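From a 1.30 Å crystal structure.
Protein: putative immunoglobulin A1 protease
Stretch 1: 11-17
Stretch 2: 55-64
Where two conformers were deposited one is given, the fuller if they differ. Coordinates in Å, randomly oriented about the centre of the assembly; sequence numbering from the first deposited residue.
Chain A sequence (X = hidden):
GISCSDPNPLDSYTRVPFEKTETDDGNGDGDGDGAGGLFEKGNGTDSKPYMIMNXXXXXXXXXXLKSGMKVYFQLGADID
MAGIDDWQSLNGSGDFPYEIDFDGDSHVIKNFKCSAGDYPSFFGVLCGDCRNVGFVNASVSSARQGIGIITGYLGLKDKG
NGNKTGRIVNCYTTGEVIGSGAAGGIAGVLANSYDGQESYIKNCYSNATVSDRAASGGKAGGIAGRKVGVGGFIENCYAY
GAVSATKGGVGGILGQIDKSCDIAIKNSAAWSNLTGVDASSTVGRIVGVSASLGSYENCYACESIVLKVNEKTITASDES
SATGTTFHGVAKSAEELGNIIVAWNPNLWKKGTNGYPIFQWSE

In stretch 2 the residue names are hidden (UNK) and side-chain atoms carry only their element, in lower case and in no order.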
ATOM      1  N   ASP A  11     -15.301   9.591  26.683  1.00 31.87           N
ATOM      2  CA  ASP A  11     -14.716   8.580  27.610  0.60 31.62           C
ATOM      3  C   ASP A  11     -14.042   7.453  26.797  1.00 31.40           C
ATOM      4  O   ASP A  11     -14.607   6.931  25.813  1.00 31.81           O
ATOM      5  CB  ASP A  11     -15.761   8.075  28.664  0.60 31.44           C
ATOM      6  CG  ASP A  11     -16.877   7.184  28.082  0.60 29.39           C
ATOM      7  OD1 ASP A  11     -16.659   6.480  27.107  0.60 32.18           O
ATOM      8  OD2 ASP A  11     -17.983   7.154  28.635  0.60 21.18           O
ATOM      9  N   SER A  12     -12.800   7.106  27.186  1.00 29.50           N
ATOM     10  CA  SER A  12     -12.001   6.100  26.443  0.70 29.76           C
ATOM     11  C   SER A  12     -12.628   4.710  26.493  1.00 26.56           C
ATOM     12  O   SER A  12     -13.146   4.304  27.536  1.00 28.84           O
ATOM     13  CB  SER A  12     -10.551   6.016  26.982  0.70 31.51           C
ATOM     14  OG  SER A  12     -10.408   5.228  28.154  0.70 36.53           O
ATOM     15  N   TYR A  13     -12.561   3.976  25.369  1.00 23.17           N
ATOM     16  CA  TYR A  13     -12.855   2.535  25.400  1.00 21.11           C
ATOM     17  C   TYR A  13     -11.687   1.663  25.782  1.00 24.12           C
ATOM     18  O   TYR A  13     -11.871   0.453  25.927  1.00 24.24           O
ATOM     19  CB  TYR A  13     -13.428   2.006  24.095  1.00 20.27           C
ATOM     20  CG  TYR A  13     -12.483   1.744  22.963  1.00 24.21           C
ATOM     21  CD1 TYR A  13     -11.970   2.798  22.211  1.00 27.06           C
ATOM     22  CD2 TYR A  13     -12.152   0.442  22.596  1.00 26.64           C
ATOM     23  CE1 TYR A  13     -11.143   2.577  21.167  1.00 21.69           C
ATOM     24  CE2 TYR A  13     -11.325   0.199  21.527  1.00 28.12           C
ATOM     25  CZ  TYR A  13     -10.810   1.252  20.838  1.00 26.83           C
ATOM     26  OH  TYR A  13      -9.996   0.961  19.768  1.00 31.51           O
ATOM     27  N   THR A  14     -10.480   2.251  25.840  1.00 26.28           N
ATOM     28  CA  THR A  14      -9.249   1.535  26.227  1.00 26.78           C
ATOM     29  C   THR A  14      -8.855   1.913  27.681  1.00 29.32           C
ATOM     30  O   THR A  14      -9.517   2.775  28.336  1.00 27.52           O
ATOM     31  CB  THR A  14      -8.086   1.904  25.286  1.00 27.64           C
ATOM     32  OG1 THR A  14      -7.707   3.251  25.538  1.00 28.23           O
ATOM     33  CG2 THR A  14      -8.452   1.790  23.768  1.00 25.11           C
ATOM     34  N   ARG A  15      -7.775   1.285  28.168  1.00 29.35           N
ATOM     35  CA  ARG A  15      -7.266   1.547  29.524  0.60 29.01           C
ATOM     36  C   ARG A  15      -6.469   2.853  29.665  1.00 30.18           C
ATOM     37  O   ARG A  15      -6.089   3.226  30.784  1.00 30.79           O
ATOM     38  CB  ARG A  15      -6.424   0.361  30.034  0.60 27.79           C
ATOM     39  CG  ARG A  15      -5.110   0.147  29.295  0.60 24.76           C
ATOM     40  CD  ARG A  15      -4.391  -1.100  29.814  0.60 21.41           C
ATOM     41  NE  ARG A  15      -3.203  -1.410  29.013  0.60 15.42           N
ATOM     42  CZ  ARG A  15      -3.198  -2.078  27.857  0.60 17.59           C
ATOM     43  NH1 ARG A  15      -4.354  -2.538  27.341  0.60 16.87           N
ATOM     44  NH2 ARG A  15      -2.026  -2.298  27.219  0.60 11.60           N
ATOM     45  N   VAL A  16      -6.219   3.552  28.546  1.00 29.83           N
ATOM     46  CA  VAL A  16      -5.537   4.872  28.563  1.00 30.36           C
ATOM     47  C   VAL A  16      -6.568   5.899  28.128  1.00 30.02           C
ATOM     48  O   VAL A  16      -7.125   5.718  27.029  1.00 25.15           O
ATOM     49  CB  VAL A  16      -4.309   4.954  27.595  1.00 31.28           C
ATOM     50  CG1 VAL A  16      -3.907   6.437  27.266  1.00 29.32           C
ATOM     51  CG2 VAL A  16      -3.135   4.137  28.179  1.00 33.72           C
ATOM     52  N   PRO A  17      -6.826   6.955  28.976  1.00 30.64           N
ATOM     53  CA  PRO A  17      -6.118   7.253  30.264  1.00 32.16           C
ATOM     54  C   PRO A  17      -6.595   6.383  31.452  1.00 34.24           C
ATOM     55  O   PRO A  17      -7.783   6.024  31.511  1.00 36.52           O
ATOM     56  CB  PRO A  17      -6.449   8.735  30.511  1.00 32.28           C
ATOM     57  CG  PRO A  17      -7.817   8.929  29.859  1.00 31.21           C
ATOM     58  CD  PRO A  17      -7.985   7.855  28.791  1.00 31.24           C
ATOM     59  N   UNK A  55       0.446   1.238  21.997  1.00 10.30           N
ATOM     60  CA  UNK A  55      -0.671   0.631  21.267  1.00 10.25           C
ATOM     61  C   UNK A  55      -2.024   0.949  21.861  1.00 10.22           C
ATOM     62  O   UNK A  55      -3.030   0.933  21.151  1.00 11.63           O
ATOM     63  c   UNK A  55      -0.487  -0.885  21.135  1.00 12.68           C
ATOM     64  N   UNK A  56      -2.075   1.264  23.141  1.00 10.86           N
ATOM     65  CA  UNK A  56      -3.357   1.636  23.727  1.00 11.64           C
ATOM     66  C   UNK A  56      -3.790   2.982  23.126  1.00  9.88           C
ATOM     67  O   UNK A  56      -4.954   3.176  22.742  1.00 11.41           O
ATOM     68  o   UNK A  56      -2.803   0.516  25.770  1.00 15.39           O
ATOM     69  c   UNK A  56      -4.624   2.101  25.843  1.00 16.75           C
ATOM     70  c   UNK A  56      -3.262   1.752  25.225  1.00 11.12           C
ATOM     71  N   UNK A  57      -2.834   3.895  22.999  1.00  9.79           N
ATOM     72  CA  UNK A  57      -3.099   5.171  22.341  1.00  9.50           C
ATOM     73  C   UNK A  57      -3.461   4.999  20.853  1.00  7.90           C
ATOM     74  O   UNK A  57      -4.333   5.706  20.336  1.00  8.79           O
ATOM     75  c   UNK A  57      -1.945   6.149  22.567  1.00  8.83           C
ATOM     76  o   UNK A  57       0.085   7.864  23.394  1.00 12.23           O
ATOM     77  c   UNK A  57      -0.629   7.508  24.285  1.00 10.57           C
ATOM     78  c   UNK A  57      -1.786   6.571  24.031  1.00  9.95           C
ATOM     79  n   UNK A  57      -0.417   7.861  25.541  1.00 15.35           N
ATOM     80  N   UNK A  58      -2.788   4.109  20.141  1.00  8.72           N
ATOM     81  CA  UNK A  58      -3.138   3.908  18.756  1.00  8.44           C
ATOM     82  C   UNK A  58      -4.579   3.391  18.614  1.00  8.93           C
ATOM     83  O   UNK A  58      -5.283   3.737  17.645  1.00  9.30           O
ATOM     84  c   UNK A  58      -0.711   2.949  15.829  1.00 11.23           C
ATOM     85  c   UNK A  58      -2.095   3.033  17.977  1.00  9.37           C
ATOM     86  c   UNK A  58      -1.926   3.543  16.542  1.00  9.40           C
ATOM     87  c   UNK A  58      -2.437   1.575  18.000  1.00  9.54           C
ATOM     88  N   UNK A  59      -5.043   2.633  19.597  1.00  9.52           N
ATOM     89  CA  UNK A  59      -6.427   2.162  19.631  1.00 10.00           C
ATOM     90  C   UNK A  59      -7.431   3.265  19.980  1.00  9.39           C
ATOM     91  O   UNK A  59      -8.616   3.067  19.799  1.00 13.70           O
ATOM     92  n   UNK A  59      -6.791  -1.827  21.567  1.00 12.22           N
ATOM     93  c   UNK A  59      -6.555   0.962  20.561  1.00 11.53           C
ATOM     94  c   UNK A  59      -5.833  -0.260  19.989  1.00 11.74           C
ATOM     95  n   UNK A  59      -8.321  -2.171  23.237  1.00 16.05           N
ATOM     96  n   UNK A  59      -6.264  -1.317  23.792  1.00 17.25           N
ATOM     97  c   UNK A  59      -5.543  -1.330  21.017  1.00 13.19           C
ATOM     98  c   UNK A  59      -7.127  -1.755  22.862  1.00 14.73           C
ATOM     99  N   UNK A  60      -6.973   4.423  20.413  1.00  8.79           N
ATOM    100  CA  UNK A  60      -7.846   5.576  20.662  1.00  9.68           C
ATOM    101  C   UNK A  60      -8.084   6.438  19.425  1.00  7.75           C
ATOM    102  O   UNK A  60      -8.927   7.333  19.456  1.00  8.97           O
ATOM    103  n   UNK A  60      -6.481   6.084  24.085  1.00  9.70           N
ATOM    104  o   UNK A  60      -8.286   4.878  23.390  1.00 10.85           O
ATOM    105  c   UNK A  60      -7.407   5.738  23.174  1.00 10.16           C
ATOM    106  c   UNK A  60      -7.345   6.457  21.829  1.00  9.61           C
ATOM    107  N   UNK A  61      -7.365   6.170  18.318  1.00  8.69           N
ATOM    108  CA  UNK A  61      -7.535   6.983  17.108  1.00  7.93           C
ATOM    109  C   UNK A  61      -9.013   7.017  16.692  1.00  7.40           C
ATOM    110  O   UNK A  61      -9.525   8.065  16.311  1.00  8.55           O
ATOM    111  c   UNK A  61      -5.201   6.579  16.170  1.00  9.08           C
ATOM    112 se   UNK A  61      -4.187   5.815  14.719  0.75  6.41          SE
ATOM    113  c   UNK A  61      -4.704   7.109  13.342  1.00  8.67           C
ATOM    114  c   UNK A  61      -6.696   6.465  15.950  1.00  7.87           C
ATOM    115  N   UNK A  62      -9.659   5.859  16.688  1.00  8.32           N
ATOM    116  CA  UNK A  62     -11.041   5.792  16.195  1.00  9.84           C
ATOM    117  C   UNK A  62     -11.990   6.690  16.977  1.00  9.36           C
ATOM    118  O   UNK A  62     -12.984   7.200  16.435  1.00 12.36           O
ATOM    119  c   UNK A  62     -12.312   2.412  17.364  1.00 25.04           C
ATOM    120  n   UNK A  62     -11.687   1.241  17.898  1.00 35.83           N
ATOM    121  c   UNK A  62     -11.532   4.361  16.229  1.00 10.91           C
ATOM    122  n   UNK A  62     -11.166  -0.962  18.055  1.00 34.74           N
ATOM    123  c   UNK A  62     -11.770  -0.002  17.376  1.00 38.14           C
ATOM    124  n   UNK A  62     -12.375  -0.302  16.185  1.00 29.82           N
ATOM    125  c   UNK A  62     -11.558   3.729  17.590  1.00 15.55           C
ATOM    126  N   UNK A  63     -11.672   6.939  18.246  1.00  8.80           N
ATOM    127  CA  UNK A  63     -12.544   7.702  19.152  0.70  7.82           C
ATOM    128  C   UNK A  63     -12.498   9.205  18.885  1.00  9.53           C
ATOM    129  O   UNK A  63     -13.343   9.923  19.363  1.00 11.39           O
ATOM    130  c   UNK A  63     -12.137   7.412  20.599  0.70  8.64           C
ATOM    131  o   UNK A  63     -12.039   5.993  20.838  0.70  7.62           O
ATOM    132  N   UNK A  64     -11.471   9.672  18.164  1.00  8.01           N
ATOM    133  CA  UNK A  64     -11.267  11.122  17.976  1.00  8.07           C
ATOM    134  C   UNK A  64     -11.343  11.568  16.511  1.00  7.73           C
ATOM    135  O   UNK A  64     -11.119  12.741  16.181  1.00  8.46           O
ATOM    136  c   UNK A  64      -9.934  11.591  18.637  1.00  8.44           C
ATOM    137  c   UNK A  64      -8.722  10.917  17.977  1.00  8.37           C
ATOM    138  c   UNK A  64      -9.988  11.438  20.150  1.00 10.60           C
TER
HETATM  139  O   HOH W   1     -11.072   5.618  23.267  1.00 17.74           O

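The CB of position 55, its one side-chain carbon, is directed sideways and lies 6.4 Å from R15 NH2, its nearest atom on stretch 1; one carbon makes it A55. At position 56 the first carbon bears one oxygen and one carbon; the carbon packs against V16 and T14, and the oxygen sits over one face of the R15 guanidinium. This fork is that of a threonine. T56 points toward stretch 1, with CG2 3.4 Å from V16 CB and 3.3 Å from T14 OG1. Its OG1 is 3.3 Å from R15 NH2, at an angle too poor for a hydrogen bond.

Position 57 has three carbons in a chain, the third holding an oxygen and a nitrogen, and one carbon packs against V16. This is a glutamine, Q57, whose CG lies 3.9 Å from V16 CG1. Four carbons forked at the first, with one arm two carbons long, identify position 58 as I58, which does not reach stretch 1.

At position 59, three carbons, a nitrogen and a carbon bearing two more nitrogens lay a flat end against T14, near R15; they define an arginine. R59 NH1 is 3.8 Å from T14 CG2, which lies over one guanidinium face, and 4.2 Å from R15 NH1, a pairing of like charges. Its backbone O accepts a short hydrogen bond from Y13 OH, 2.5 Å away.

At position 60 the second of two carbons carries an oxygen, which accepts from T14 OG1, and a nitrogen, which donates to V16 O. This carboxamide rules out the two oxygens of aspartate and gives N60. The bonds are OD1 to T14 OG1, 2.8 Å, and ND2 to V16 O, 3.0 Å.

Position 61 is unbranched, two carbons, selenium and a terminal carbon: selenomethionine. M61 points away and closes the type I turn begun at I58. At position 62 three carbons lead to a nitrogen, then a carbon carrying two more; two of these nitrogens reach the Y13 hydroxyl. This is R62, whose NE and NH2 donate to Y13 OH at 2.5 and 2.8 Å, the hydroxyl near the guanidinium plane.

Position 63 has one carbon and one oxygen, the latter at the Y13 ring edge: S63, with OG 3.5 Å from Y13 CD1. Position 64 has a carbon bearing two others, and V64 stays out of reach.

The contact joins a small nonpolar patch, where V16 meets T56 and Q57, to a polar network. N60 uses both ends of its amide to hold a side chain and a backbone carbonyl of stretch 1. The Y13 hydroxyl accepts from R62 while donating to R59 O, tying together residues three apart. A water completes the network, accepting from Y13 N at 3.1 Å, donating to N60 OD1 at 2.9 Å and bonding S63 OG at 2.6 Å.

Stretch 2 55-64: ATQIRNMRSV
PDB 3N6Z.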